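Local coordinates for lombricine kinase (Urechis caupo, PDB 3JPZ), which probably catalyses the reversible transfer of a phosphoryl group between ATP and the guanidino compound lombricine, as a member of the phosphagen kinase family, at residues R32-K37 with T43-I48; D77-E82 with A269-L274; E110-S115 with D349-L354; R202-N207 with T211-I216; M222-M227 with R242-I247. All blocks are in the same frame, centred on the assembly; numbering follows the deposited sequence.

Contact 1. Residues R32-K37 with T43-I48; sequences RLFGKK and TVDKVI
Leu33 and Val44 meet where two helices of the small N-terminal domain of the phosphagen kinase fold are joined by a loop: helix 27-33 ends in a type II beta turn from Leu33 to Lys36, and helix 44-53 starts at the N-cap Thr43. CB of Leu33 lies 3.7 Å from CG2 of Val44, both bonds out of CA being directed at the opposite segment. The two methyls of Val44 divide the work. CG2, anti to the backbone N, faces Leu33, whereas CG1 sits between N and the carbonyl carbon (chi1 71°) and reaches CA of Phe34 at 4.1 Å. The Phe34 ring is passed obliquely by Val44 CG1 and, at its CE1, by OD2 of Asp45; the carboxylate's other oxygen, OD1, is held by Tyr30 and by Arg135 of the second subunit. Thr43 caps its helix by accepting from Lys46 N at OG1, 3.1 Å away and nearly straight at 165°. A water joins Val44 N, in the first turn of that helix, to the beta turn: the water accepts from Val44 N at 2.9 Å and donates to Leu33 O at 2.7 Å and to Lys36 O at 2.6 Å.

Contact 2. Residues D77-E82 with A269-L274; sequences DAVINE and ACPSNL
Ile80, on helix 73-83 of the N-terminal domain, packs against Pro271 and Leu274 of the loop between strands 265-266 and 279-285 in the catalytic domain, so this buried apolar contact belongs to the interface of the two domains of the phosphagen kinase fold. From CB the longer branch of Ile80 leaves on the side away from the carbonyl carbon (chi1 -69°), which turns CG1 to the loop. CG1 then touches two residues, CB of Pro271 at 4.1 Å and CD1 of Leu274 at 4.0 Å. One bond further, chi2 of 167° keeps the branch extended and carries CD1 of Ile80 to the same Leu274 methyl, CD1, at 3.7 Å. Ile80 crosses both Pro271 and Leu274 at about a right angle, so that its branch lies across their side chains. A short 3-10 segment, Pro271 and Ser272, presents the proline ring to the helix, and Pro271 O takes a hydrogen bond from His84, just past the helix end. Val79, which also packs on Val20 and Val21, adds a looser touch: its CG1 is 4.5 Å from CG of Pro271.

Contact 3. Residues E110-S115 with D349-L354; sequences EKYVKS and DMEQAL
Tyr112, just before strand 113-122 of the central antiparallel sheet of the catalytic domain, meets the C-terminal part of helix 333-355. Its ring enters between Glu351 and Gln352. CE2 of Tyr112 lies 3.7 Å from CG of Glu351, and its OH lies 3.4 Å from CG of Gln352. The Gln352 amide is nearly perpendicular to the ring, at 86°, with NE2 3.5 Å from Tyr112 CE1. In Glu351 a trans first torsion (chi1 -176°) puts CG at the ring, and the bend at chi2 (57°) takes the carboxylate to Gln288 N and Leu289 N, from which it accepts. The phenol is held at its oxygen: OH is hydrogen-bonded to OE1 of Glu355, and a water in the ring plane donates to Tyr112 OH at 3.0 Å. The same water accepts weakly from Gln352 NE2. Three residues on, Ser115 is part of the ADP site seen in this protein. The long C-terminal helix 333-355 thus packs beside the antiparallel sheet, as in the alpha/beta catalytic domain of phosphagen kinases.

Contact 4. Residues R202-N207 with T211-I216; sequences RGIWHN and TFLIWI
Ile204 and Leu213 form one apolar centre of this beta hairpin, strands 203-207 and 212-216 in the antiparallel sheet of the catalytic domain. CG2 of Ile204 is 3.5 Å from CD1 of Leu213, a tight carbon pair. On the same face CG1 of Ile204 lies alongside Trp215, whose NE1 bonds to Phe179 O. The other face carries Trp205, Ile214 and Phe212. With its indole swung away from the amide nitrogen (chi1 -179°), Trp205 lies beside Ile214, pointing the same way, and CE3 comes to 3.3 Å from CG1 of Ile214; its CZ3 meets the edge of the Phe212 ring. Leu149 of helix 135-149 covers both Trp205 and Ile214.

Outward from these side chains the backbones pair in antiparallel register. Gly203 with Ile216 and Trp205 with Ile214 are hydrogen-bonded pairs, whereas Ile204 with Trp215 and His206 with Leu213 are non-hydrogen-bonded. At the turn end Asn207 closes the hairpin with its side-chain amide, whose ND2 also donates to Asp155 O. Its OD1 accepts twice: from Thr211 N on a lone pair in the amide plane at 2.9 Å, and from Phe212 N, which stands above that plane, at 3.2 Å. In return ND2 of Asn207 donates, almost in the amide plane, to OG1 of Thr211 at 3.0 Å.

Contact 5. Residues M222-M227 with R242-I247; sequences MRVISM and RGLNAI
Met222 opens the contact between strand 222-229 and helix 233-252, and it reaches out with an extended chain that bends only at its end. The extended part (chi1 -173°) carries SD to 4.0 Å from CG2 of Ile247, and the bend at chi3 (67°) brings CE of Met222 to 4.1 Å from the same Ile247 CG2. The two side chains slide past each other in opposite directions. Arg223 is directed to the other face of the sheet, where it belongs to the ADP site seen in this protein and pairs with Asp220. Val224 comes back to the helix side: its CG2 is 3.8 Å from CD2 of Leu244, and CB lies 4.1 Å from the same methyl. Further along, Ser226 on this side bonds through OG to Val236 O, near the helix start. Met222 and Val224 thus meet Ile247 and Leu244 through apolar groups and a thioether alone. Such contacts are not directional, which implies that the packing of these four side chains depends on shape and burial, with the Ser226 bond adding a directional tie.

In the fold
Contacts 2, 4 and 5 are buried, whereas contacts 1 and 3 are partly buried and lie on opposite sides of the chain's centre, about 50 Å apart between centres. Contacts 4 and 5 are neighbours in one sheet: strands 212-216 and 222-229 are paired through Leu213 N and Ile225 O, and Phe212 and Ile214 pack on Val224. Contact 3 reaches that sheet through strand 113-122, next to strand 222-229. Contact 2 joins the two domains, and contact 1 stays within the N-terminal one. The chemistry follows the place: contacts 2 and 5 are purely apolar, contact 4 adds backbone and amide bonds, and contacts 1 and 3 use bridging waters.

Contact 1. Residues R32-K37 with T43-I48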
# COMPACT_ATOMS: atom_id res chain seq x y z
N ARG A 32 21.80 -3.67 -15.75
CA ARG A 32 21.73 -4.98 -16.39
C ARG A 32 20.32 -5.54 -16.32
O ARG A 32 19.83 -6.13 -17.28
CB ARG A 32 22.67 -5.96 -15.71
CG ARG A 32 24.12 -5.80 -16.08
CD ARG A 32 24.93 -7.01 -15.64
NE ARG A 32 25.16 -7.02 -14.20
CZ ARG A 32 26.10 -6.32 -13.58
NH1 ARG A 32 26.92 -5.54 -14.27
NH2 ARG A 32 26.23 -6.39 -12.26
N LEU A 33 19.68 -5.34 -15.18
CA LEU A 33 18.39 -5.95 -14.89
C LEU A 33 17.24 -5.08 -15.37
O LEU A 33 16.12 -5.56 -15.55
CB LEU A 33 18.27 -6.21 -13.38
CG LEU A 33 19.43 -7.07 -12.89
CD1 LEU A 33 19.48 -7.16 -11.37
CD2 LEU A 33 19.31 -8.45 -13.51
N PHE A 34 17.53 -3.80 -15.58
CA PHE A 34 16.52 -2.86 -16.05
C PHE A 34 16.16 -3.21 -17.48
O PHE A 34 17.03 -3.39 -18.32
CB PHE A 34 17.07 -1.43 -15.97
CG PHE A 34 16.01 -0.37 -16.04
CD1 PHE A 34 15.37 0.06 -14.90
CD2 PHE A 34 15.66 0.20 -17.25
CE1 PHE A 34 14.39 1.03 -14.97
CE2 PHE A 34 14.69 1.17 -17.32
CZ PHE A 34 14.05 1.58 -16.18
N GLY A 35 14.87 -3.34 -17.76
CA GLY A 35 14.42 -3.71 -19.09
C GLY A 35 14.19 -5.21 -19.23
O GLY A 35 13.65 -5.67 -20.24
N LYS A 36 14.62 -5.97 -18.23
CA LYS A 36 14.32 -7.39 -18.19
C LYS A 36 12.92 -7.61 -17.63
O LYS A 36 12.42 -6.82 -16.83
CB LYS A 36 15.34 -8.15 -17.34
CG LYS A 36 16.78 -7.90 -17.71
CD LYS A 36 17.69 -8.98 -17.16
CE LYS A 36 17.55 -10.28 -17.94
NZ LYS A 36 18.22 -11.43 -17.28
N LYS A 37 12.29 -8.69 -18.07
CA LYS A 37 10.97 -9.04 -17.61
C LYS A 37 10.81 -10.54 -17.65
O LYS A 37 11.29 -11.20 -18.57
CB LYS A 37 9.90 -8.38 -18.49
CG LYS A 37 9.84 -8.93 -19.91
CD LYS A 37 8.56 -8.49 -20.62
CE LYS A 37 8.21 -7.05 -20.29
NZ LYS A 37 7.08 -6.53 -21.11
N THR A 43 9.27 -7.23 -13.17
CA THR A 43 10.44 -6.44 -13.51
C THR A 43 11.32 -6.24 -12.29
O THR A 43 10.89 -6.45 -11.17
CB THR A 43 10.02 -5.04 -13.97
OG1 THR A 43 9.48 -4.34 -12.84
CG2 THR A 43 8.98 -5.12 -15.07
N VAL A 44 12.56 -5.81 -12.52
CA VAL A 44 13.47 -5.54 -11.42
C VAL A 44 12.83 -4.56 -10.45
O VAL A 44 12.90 -4.74 -9.24
CB VAL A 44 14.84 -5.00 -11.90
CG1 VAL A 44 14.71 -3.56 -12.42
CG2 VAL A 44 15.86 -5.07 -10.78
N ASP A 45 12.17 -3.54 -10.99
CA ASP A 45 11.53 -2.53 -10.17
C ASP A 45 10.52 -3.14 -9.23
O ASP A 45 10.47 -2.76 -8.07
CB ASP A 45 10.87 -1.46 -11.04
CG ASP A 45 11.80 -0.31 -11.32
OD1 ASP A 45 12.98 -0.40 -10.91
OD2 ASP A 45 11.35 0.68 -11.94
N LYS A 46 9.72 -4.06 -9.74
CA LYS A 46 8.76 -4.79 -8.91
C LYS A 46 9.42 -5.55 -7.76
O LYS A 46 8.97 -5.47 -6.62
CB LYS A 46 7.98 -5.80 -9.77
CG LYS A 46 7.01 -6.64 -8.96
CD LYS A 46 5.87 -5.79 -8.44
CE LYS A 46 5.06 -6.51 -7.40
NZ LYS A 46 3.88 -5.70 -6.98
N VAL A 47 10.48 -6.30 -8.04
CA VAL A 47 11.04 -7.16 -7.01
C VAL A 47 11.82 -6.36 -5.98
O VAL A 47 12.03 -6.82 -4.86
CB VAL A 47 11.93 -8.27 -7.59
CG1 VAL A 47 11.14 -9.07 -8.62
CG2 VAL A 47 13.21 -7.70 -8.19
N ILE A 48 12.23 -5.14 -6.33
CA ILE A 48 13.00 -4.33 -5.39
C ILE A 48 12.19 -3.21 -4.75
O ILE A 48 12.70 -2.49 -3.89
CB ILE A 48 14.25 -3.71 -6.04
CG1 ILE A 48 13.84 -2.65 -7.07
CG2 ILE A 48 15.11 -4.79 -6.68
CD1 ILE A 48 14.95 -1.73 -7.45
O HOH W 1 13.48 -5.07 -15.17

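Contact 2. Residues D77-E82 with A269-L274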
# COMPACT_ATOMS: atom_id res chain seq x y z
N ASP A 77 20.45 -13.84 -5.91
CA ASP A 77 21.55 -14.66 -5.42
C ASP A 77 22.38 -13.89 -4.40
O ASP A 77 22.80 -14.43 -3.39
CB ASP A 77 22.41 -15.17 -6.57
CG ASP A 77 21.82 -16.40 -7.23
OD1 ASP A 77 20.64 -16.71 -6.96
OD2 ASP A 77 22.54 -17.06 -8.01
N ALA A 78 22.60 -12.61 -4.65
CA ALA A 78 23.41 -11.81 -3.73
C ALA A 78 22.67 -11.63 -2.41
O ALA A 78 23.25 -11.71 -1.33
CB ALA A 78 23.74 -10.47 -4.34
N VAL A 79 21.36 -11.39 -2.50
CA VAL A 79 20.57 -11.15 -1.32
C VAL A 79 20.45 -12.43 -0.49
O VAL A 79 20.67 -12.42 0.71
CB VAL A 79 19.17 -10.59 -1.69
CG1 VAL A 79 18.19 -10.81 -0.58
CG2 VAL A 79 19.26 -9.11 -2.04
N ILE A 80 20.13 -13.53 -1.16
CA ILE A 80 20.06 -14.84 -0.53
C ILE A 80 21.33 -15.18 0.23
O ILE A 80 21.28 -15.77 1.32
CB ILE A 80 19.83 -15.95 -1.59
CG1 ILE A 80 18.43 -15.84 -2.19
CG2 ILE A 80 20.02 -17.32 -0.97
CD1 ILE A 80 18.24 -16.69 -3.46
N ASN A 81 22.47 -14.82 -0.34
CA ASN A 81 23.76 -15.18 0.25
C ASN A 81 24.03 -14.40 1.54
O ASN A 81 24.76 -14.87 2.42
CB ASN A 81 24.89 -14.92 -0.75
CG ASN A 81 26.26 -15.28 -0.19
OD1 ASN A 81 26.50 -16.40 0.23
ND2 ASN A 81 27.16 -14.31 -0.21
N GLU A 82 23.46 -13.21 1.65
CA GLU A 82 23.62 -12.44 2.88
C GLU A 82 22.61 -12.91 3.91
O GLU A 82 22.95 -13.19 5.05
CB GLU A 82 23.42 -10.95 2.63
CG GLU A 82 23.45 -10.13 3.92
CD GLU A 82 23.69 -8.65 3.66
OE1 GLU A 82 23.74 -8.25 2.49
OE2 GLU A 82 23.83 -7.89 4.64
N ALA A 269 7.96 -16.16 -2.28
CA ALA A 269 8.19 -14.81 -2.78
C ALA A 269 9.33 -14.16 -2.00
O ALA A 269 10.16 -13.47 -2.57
CB ALA A 269 6.93 -13.98 -2.69
N CYS A 270 9.37 -14.39 -0.70
CA CYS A 270 10.42 -13.79 0.12
C CYS A 270 11.58 -14.76 0.26
O CYS A 270 11.40 -15.89 0.70
CB CYS A 270 9.91 -13.41 1.49
SG CYS A 270 11.19 -12.66 2.56
N PRO A 271 12.78 -14.30 -0.11
CA PRO A 271 14.00 -15.11 -0.09
C PRO A 271 14.32 -15.65 1.30
O PRO A 271 15.03 -16.64 1.43
CB PRO A 271 15.09 -14.13 -0.53
CG PRO A 271 14.36 -13.06 -1.28
CD PRO A 271 13.05 -12.93 -0.59
N SER A 272 13.78 -15.01 2.33
CA SER A 272 14.03 -15.43 3.70
C SER A 272 13.48 -16.83 3.94
O SER A 272 13.96 -17.55 4.80
CB SER A 272 13.36 -14.46 4.68
OG SER A 272 11.95 -14.59 4.62
N ASN A 273 12.47 -17.20 3.15
CA ASN A 273 11.72 -18.42 3.40
C ASN A 273 12.06 -19.55 2.43
O ASN A 273 11.30 -20.50 2.30
CB ASN A 273 10.22 -18.14 3.30
CG ASN A 273 9.70 -17.31 4.45
OD1 ASN A 273 10.29 -17.29 5.53
ND2 ASN A 273 8.59 -16.62 4.22
N LEU A 274 13.20 -19.45 1.77
CA LEU A 274 13.57 -20.44 0.76
C LEU A 274 14.04 -21.75 1.39
O LEU A 274 14.22 -21.84 2.61
CB LEU A 274 14.66 -19.89 -0.15
CG LEU A 274 14.13 -18.95 -1.23
CD1 LEU A 274 15.28 -18.28 -1.95
CD2 LEU A 274 13.23 -19.72 -2.20

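Contact 3. Residues E110-S115 with D349-L354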
# COMPACT_ATOMS: atom_id res chain seq x y z
N GLU A 110 6.13 -33.18 28.48
CA GLU A 110 5.07 -32.20 28.32
C GLU A 110 4.86 -31.36 29.58
O GLU A 110 4.03 -30.47 29.58
CB GLU A 110 3.78 -32.88 27.87
CG GLU A 110 3.94 -33.50 26.51
CD GLU A 110 2.74 -34.27 26.03
OE1 GLU A 110 1.85 -34.58 26.86
OE2 GLU A 110 2.69 -34.58 24.82
N LYS A 111 5.64 -31.62 30.62
CA LYS A 111 5.70 -30.69 31.75
C LYS A 111 6.39 -29.40 31.30
O LYS A 111 6.20 -28.33 31.89
CB LYS A 111 6.47 -31.31 32.92
CG LYS A 111 5.71 -32.43 33.61
CD LYS A 111 6.45 -32.93 34.85
CE LYS A 111 7.70 -33.70 34.50
NZ LYS A 111 7.39 -34.88 33.67
N TYR A 112 7.19 -29.51 30.25
CA TYR A 112 7.94 -28.38 29.75
C TYR A 112 7.40 -27.90 28.40
O TYR A 112 7.06 -26.73 28.24
CB TYR A 112 9.43 -28.74 29.69
CG TYR A 112 9.98 -29.07 31.06
CD1 TYR A 112 10.02 -30.37 31.52
CD2 TYR A 112 10.42 -28.06 31.91
CE1 TYR A 112 10.52 -30.67 32.78
CE2 TYR A 112 10.90 -28.35 33.19
CZ TYR A 112 10.95 -29.66 33.61
OH TYR A 112 11.44 -29.95 34.86
N VAL A 113 7.29 -28.81 27.42
CA VAL A 113 6.76 -28.42 26.12
C VAL A 113 5.24 -28.48 26.09
O VAL A 113 4.65 -29.55 26.25
CB VAL A 113 7.34 -29.29 24.99
CG1 VAL A 113 6.71 -28.91 23.66
CG2 VAL A 113 8.84 -29.11 24.92
N LYS A 114 4.62 -27.32 25.89
CA LYS A 114 3.18 -27.15 25.95
C LYS A 114 2.50 -27.40 24.61
O LYS A 114 1.34 -27.78 24.56
CB LYS A 114 2.85 -25.74 26.44
CG LYS A 114 3.54 -25.38 27.76
CD LYS A 114 3.23 -26.42 28.82
CE LYS A 114 3.97 -26.14 30.13
NZ LYS A 114 3.70 -27.21 31.14
N SER A 115 3.22 -27.17 23.53
CA SER A 115 2.68 -27.38 22.19
C SER A 115 3.80 -27.35 21.16
O SER A 115 4.91 -26.94 21.46
CB SER A 115 1.64 -26.32 21.84
OG SER A 115 2.21 -25.03 21.84
N ASP A 349 17.11 -29.92 29.65
CA ASP A 349 18.19 -30.46 30.48
C ASP A 349 18.72 -29.37 31.42
O ASP A 349 18.99 -29.62 32.59
CB ASP A 349 19.34 -30.99 29.62
CG ASP A 349 18.99 -32.24 28.85
OD1 ASP A 349 17.93 -32.84 29.13
OD2 ASP A 349 19.77 -32.64 27.96
N MET A 350 18.87 -28.17 30.89
CA MET A 350 19.41 -27.07 31.69
C MET A 350 18.37 -26.61 32.69
O MET A 350 18.70 -26.27 33.83
CB MET A 350 19.80 -25.90 30.80
CG MET A 350 20.91 -26.21 29.82
SD MET A 350 21.12 -24.84 28.68
CE MET A 350 22.61 -25.34 27.83
N GLU A 351 17.11 -26.60 32.26
CA GLU A 351 16.03 -26.19 33.15
C GLU A 351 16.01 -27.10 34.36
O GLU A 351 15.99 -26.63 35.50
CB GLU A 351 14.69 -26.23 32.42
CG GLU A 351 13.52 -25.73 33.24
CD GLU A 351 13.70 -24.31 33.74
OE1 GLU A 351 14.22 -23.44 33.00
OE2 GLU A 351 13.31 -24.05 34.89
N GLN A 352 16.07 -28.41 34.12
CA GLN A 352 15.97 -29.39 35.20
C GLN A 352 17.17 -29.28 36.12
O GLN A 352 17.04 -29.34 37.34
CB GLN A 352 15.83 -30.80 34.63
CG GLN A 352 14.54 -30.98 33.86
CD GLN A 352 14.47 -32.27 33.05
OE1 GLN A 352 15.47 -32.74 32.48
NE2 GLN A 352 13.29 -32.84 32.97
N ALA A 353 18.35 -29.12 35.52
CA ALA A 353 19.57 -28.90 36.27
C ALA A 353 19.42 -27.76 37.26
O ALA A 353 19.81 -27.89 38.42
CB ALA A 353 20.72 -28.62 35.32
N LEU A 354 18.87 -26.64 36.80
CA LEU A 354 18.68 -25.45 37.62
C LEU A 354 17.59 -25.67 38.66
O LEU A 354 17.66 -25.14 39.77
CB LEU A 354 18.31 -24.25 36.75
CG LEU A 354 19.36 -23.80 35.74
CD1 LEU A 354 18.77 -22.83 34.73
CD2 LEU A 354 20.55 -23.18 36.46
O HOH W 2 11.72 -32.92 35.37

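Contact 4. Residues R202-N207 with T211-I216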
# COMPACT_ATOMS: atom_id res chain seq x y z
N ARG A 202 -8.90 -15.35 -0.48
CA ARG A 202 -8.18 -15.67 0.76
C ARG A 202 -9.05 -16.61 1.56
O ARG A 202 -10.27 -16.48 1.53
CB ARG A 202 -7.90 -14.43 1.59
CG ARG A 202 -6.65 -13.70 1.20
CD ARG A 202 -6.75 -13.21 -0.23
NE ARG A 202 -5.57 -12.43 -0.58
CZ ARG A 202 -5.57 -11.36 -1.37
NH1 ARG A 202 -6.70 -10.93 -1.91
NH2 ARG A 202 -4.44 -10.71 -1.60
N GLY A 203 -8.44 -17.54 2.28
CA GLY A 203 -9.22 -18.44 3.09
C GLY A 203 -8.43 -19.23 4.11
O GLY A 203 -7.20 -19.27 4.09
N ILE A 204 -9.18 -19.86 5.00
CA ILE A 204 -8.61 -20.70 6.03
C ILE A 204 -9.25 -22.07 5.93
O ILE A 204 -10.47 -22.20 5.99
CB ILE A 204 -8.91 -20.13 7.42
CG1 ILE A 204 -8.33 -18.72 7.55
CG2 ILE A 204 -8.36 -21.06 8.49
CD1 ILE A 204 -8.86 -17.95 8.74
N TRP A 205 -8.42 -23.09 5.75
CA TRP A 205 -8.87 -24.47 5.78
C TRP A 205 -8.24 -25.12 6.99
O TRP A 205 -7.15 -24.74 7.41
CB TRP A 205 -8.44 -25.20 4.52
CG TRP A 205 -8.88 -26.64 4.43
CD1 TRP A 205 -9.99 -27.11 3.78
CD2 TRP A 205 -8.23 -27.78 5.00
NE1 TRP A 205 -10.06 -28.48 3.91
CE2 TRP A 205 -9.00 -28.91 4.65
CE3 TRP A 205 -7.07 -27.96 5.77
CZ2 TRP A 205 -8.65 -30.19 5.05
CZ3 TRP A 205 -6.73 -29.23 6.16
CH2 TRP A 205 -7.51 -30.33 5.80
N HIS A 206 -8.93 -26.09 7.57
CA HIS A 206 -8.31 -26.94 8.57
C HIS A 206 -9.11 -28.22 8.74
O HIS A 206 -10.29 -28.28 8.39
CB HIS A 206 -8.16 -26.22 9.92
CG HIS A 206 -9.45 -25.96 10.63
ND1 HIS A 206 -10.08 -26.90 11.41
CD2 HIS A 206 -10.23 -24.85 10.68
CE1 HIS A 206 -11.18 -26.39 11.92
NE2 HIS A 206 -11.30 -25.14 11.49
N ASN A 207 -8.45 -29.24 9.26
CA ASN A 207 -9.10 -30.51 9.53
C ASN A 207 -9.94 -30.42 10.79
O ASN A 207 -9.84 -29.46 11.55
CB ASN A 207 -8.07 -31.64 9.65
CG ASN A 207 -7.09 -31.41 10.78
OD1 ASN A 207 -7.21 -30.46 11.56
ND2 ASN A 207 -6.10 -32.29 10.87
N THR A 211 -5.52 -29.79 13.88
CA THR A 211 -4.09 -30.09 13.98
C THR A 211 -3.40 -29.84 12.65
O THR A 211 -2.18 -29.96 12.54
CB THR A 211 -3.86 -31.55 14.35
OG1 THR A 211 -4.61 -32.38 13.45
CG2 THR A 211 -4.32 -31.83 15.78
N PHE A 212 -4.18 -29.51 11.63
CA PHE A 212 -3.64 -29.20 10.31
C PHE A 212 -4.39 -28.01 9.76
O PHE A 212 -5.60 -28.07 9.54
CB PHE A 212 -3.77 -30.40 9.38
CG PHE A 212 -2.79 -30.40 8.24
CD1 PHE A 212 -1.43 -30.41 8.49
CD2 PHE A 212 -3.23 -30.39 6.93
CE1 PHE A 212 -0.52 -30.41 7.45
CE2 PHE A 212 -2.33 -30.39 5.89
CZ PHE A 212 -0.98 -30.40 6.14
N LEU A 213 -3.66 -26.93 9.53
CA LEU A 213 -4.25 -25.64 9.20
C LEU A 213 -3.66 -25.13 7.89
O LEU A 213 -2.47 -25.22 7.66
CB LEU A 213 -3.97 -24.64 10.33
CG LEU A 213 -4.21 -23.16 10.01
CD1 LEU A 213 -5.70 -22.85 9.86
CD2 LEU A 213 -3.57 -22.32 11.11
N ILE A 214 -4.51 -24.59 7.04
CA ILE A 214 -4.11 -24.16 5.72
C ILE A 214 -4.57 -22.73 5.52
O ILE A 214 -5.75 -22.44 5.67
CB ILE A 214 -4.75 -25.07 4.65
CG1 ILE A 214 -4.26 -26.51 4.80
CG2 ILE A 214 -4.49 -24.53 3.24
CD1 ILE A 214 -2.78 -26.71 4.51
N TRP A 215 -3.65 -21.82 5.24
CA TRP A 215 -4.02 -20.46 4.84
C TRP A 215 -3.75 -20.30 3.36
O TRP A 215 -2.66 -20.60 2.88
CB TRP A 215 -3.20 -19.40 5.55
CG TRP A 215 -3.49 -19.21 6.98
CD1 TRP A 215 -4.51 -19.75 7.69
CD2 TRP A 215 -2.75 -18.39 7.88
NE1 TRP A 215 -4.44 -19.32 9.00
CE2 TRP A 215 -3.37 -18.48 9.13
CE3 TRP A 215 -1.62 -17.57 7.74
CZ2 TRP A 215 -2.89 -17.79 10.26
CZ3 TRP A 215 -1.15 -16.89 8.86
CH2 TRP A 215 -1.79 -17.00 10.10
N ILE A 216 -4.73 -19.81 2.63
CA ILE A 216 -4.57 -19.56 1.21
C ILE A 216 -4.46 -18.06 0.95
O ILE A 216 -5.29 -17.27 1.40
CB ILE A 216 -5.73 -20.18 0.41
CG1 ILE A 216 -5.76 -21.69 0.62
CG2 ILE A 216 -5.58 -19.85 -1.08
CD1 ILE A 216 -6.85 -22.39 -0.14

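Contact 5. Residues M222-M227 with R242-I247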
# COMPACT_ATOMS: atom_id res chain seq x y z
N MET A 222 0.00 -21.03 -0.32
CA MET A 222 -0.45 -21.99 0.67
C MET A 222 0.51 -22.03 1.85
O MET A 222 1.67 -22.40 1.70
CB MET A 222 -0.54 -23.38 0.06
CG MET A 222 -1.16 -24.40 0.98
SD MET A 222 -1.41 -25.97 0.14
CE MET A 222 0.30 -26.47 -0.11
N ARG A 223 0.01 -21.66 3.02
CA ARG A 223 0.78 -21.75 4.25
C ARG A 223 0.25 -22.94 5.01
O ARG A 223 -0.90 -22.95 5.43
CB ARG A 223 0.61 -20.47 5.07
CG ARG A 223 0.90 -20.65 6.56
CD ARG A 223 2.38 -20.51 6.89
NE ARG A 223 2.70 -19.16 7.36
CZ ARG A 223 3.06 -18.15 6.58
NH1 ARG A 223 3.15 -18.31 5.27
NH2 ARG A 223 3.34 -16.97 7.12
N VAL A 224 1.09 -23.95 5.18
CA VAL A 224 0.67 -25.18 5.83
C VAL A 224 1.20 -25.24 7.25
O VAL A 224 2.39 -25.10 7.48
CB VAL A 224 1.17 -26.40 5.05
CG1 VAL A 224 0.91 -27.67 5.82
CG2 VAL A 224 0.51 -26.44 3.67
N ILE A 225 0.30 -25.42 8.22
CA ILE A 225 0.73 -25.55 9.60
C ILE A 225 0.19 -26.83 10.20
O ILE A 225 -1.01 -27.05 10.20
CB ILE A 225 0.28 -24.35 10.44
CG1 ILE A 225 0.81 -23.05 9.83
CG2 ILE A 225 0.80 -24.50 11.87
CD1 ILE A 225 -0.20 -21.95 9.80
N SER A 226 1.09 -27.67 10.70
CA SER A 226 0.70 -28.79 11.53
C SER A 226 1.00 -28.47 12.99
O SER A 226 2.03 -27.87 13.29
CB SER A 226 1.46 -30.05 11.11
OG SER A 226 1.16 -31.12 11.97
N MET A 227 0.09 -28.86 13.88
CA MET A 227 0.19 -28.49 15.29
C MET A 227 -0.56 -29.44 16.22
O MET A 227 -1.54 -30.09 15.82
CB MET A 227 -0.37 -27.08 15.47
CG MET A 227 -1.85 -26.98 15.14
SD MET A 227 -2.49 -25.30 15.23
CE MET A 227 -1.69 -24.56 13.80
N ARG A 242 2.84 -35.87 5.68
CA ARG A 242 1.75 -36.65 5.13
C ARG A 242 0.76 -35.73 4.42
O ARG A 242 0.31 -36.01 3.31
CB ARG A 242 1.04 -37.43 6.24
CG ARG A 242 -0.19 -38.19 5.77
CD ARG A 242 -0.51 -39.35 6.72
NE ARG A 242 -0.61 -38.91 8.11
CZ ARG A 242 -1.67 -38.29 8.62
NH1 ARG A 242 -2.72 -38.03 7.85
NH2 ARG A 242 -1.68 -37.93 9.89
N GLY A 243 0.45 -34.61 5.05
CA GLY A 243 -0.48 -33.64 4.49
C GLY A 243 0.08 -32.97 3.25
O GLY A 243 -0.62 -32.79 2.26
N LEU A 244 1.35 -32.59 3.30
CA LEU A 244 1.95 -31.86 2.20
C LEU A 244 1.94 -32.74 0.95
O LEU A 244 1.49 -32.31 -0.11
CB LEU A 244 3.37 -31.44 2.54
CG LEU A 244 3.48 -30.13 3.34
CD1 LEU A 244 4.86 -30.00 3.95
CD2 LEU A 244 3.15 -28.93 2.47
N ASN A 245 2.42 -33.97 1.11
CA ASN A 245 2.50 -34.92 -0.00
C ASN A 245 1.11 -35.26 -0.55
O ASN A 245 0.93 -35.45 -1.75
CB ASN A 245 3.20 -36.21 0.44
CG ASN A 245 4.71 -36.02 0.62
OD1 ASN A 245 5.30 -35.09 0.09
ND2 ASN A 245 5.33 -36.93 1.35
N ALA A 246 0.14 -35.33 0.35
CA ALA A 246 -1.22 -35.71 -0.02
C ALA A 246 -1.89 -34.61 -0.82
O ALA A 246 -2.59 -34.86 -1.80
CB ALA A 246 -2.02 -36.03 1.23
N ILE A 247 -1.67 -33.37 -0.39
CA ILE A 247 -2.20 -32.21 -1.07
C ILE A 247 -1.63 -32.13 -2.47
O ILE A 247 -2.33 -31.82 -3.43
CB ILE A 247 -1.83 -30.93 -0.31
CG1 ILE A 247 -2.61 -30.85 1.00
CG2 ILE A 247 -2.09 -29.69 -1.16
CD1 ILE A 247 -2.09 -29.78 1.96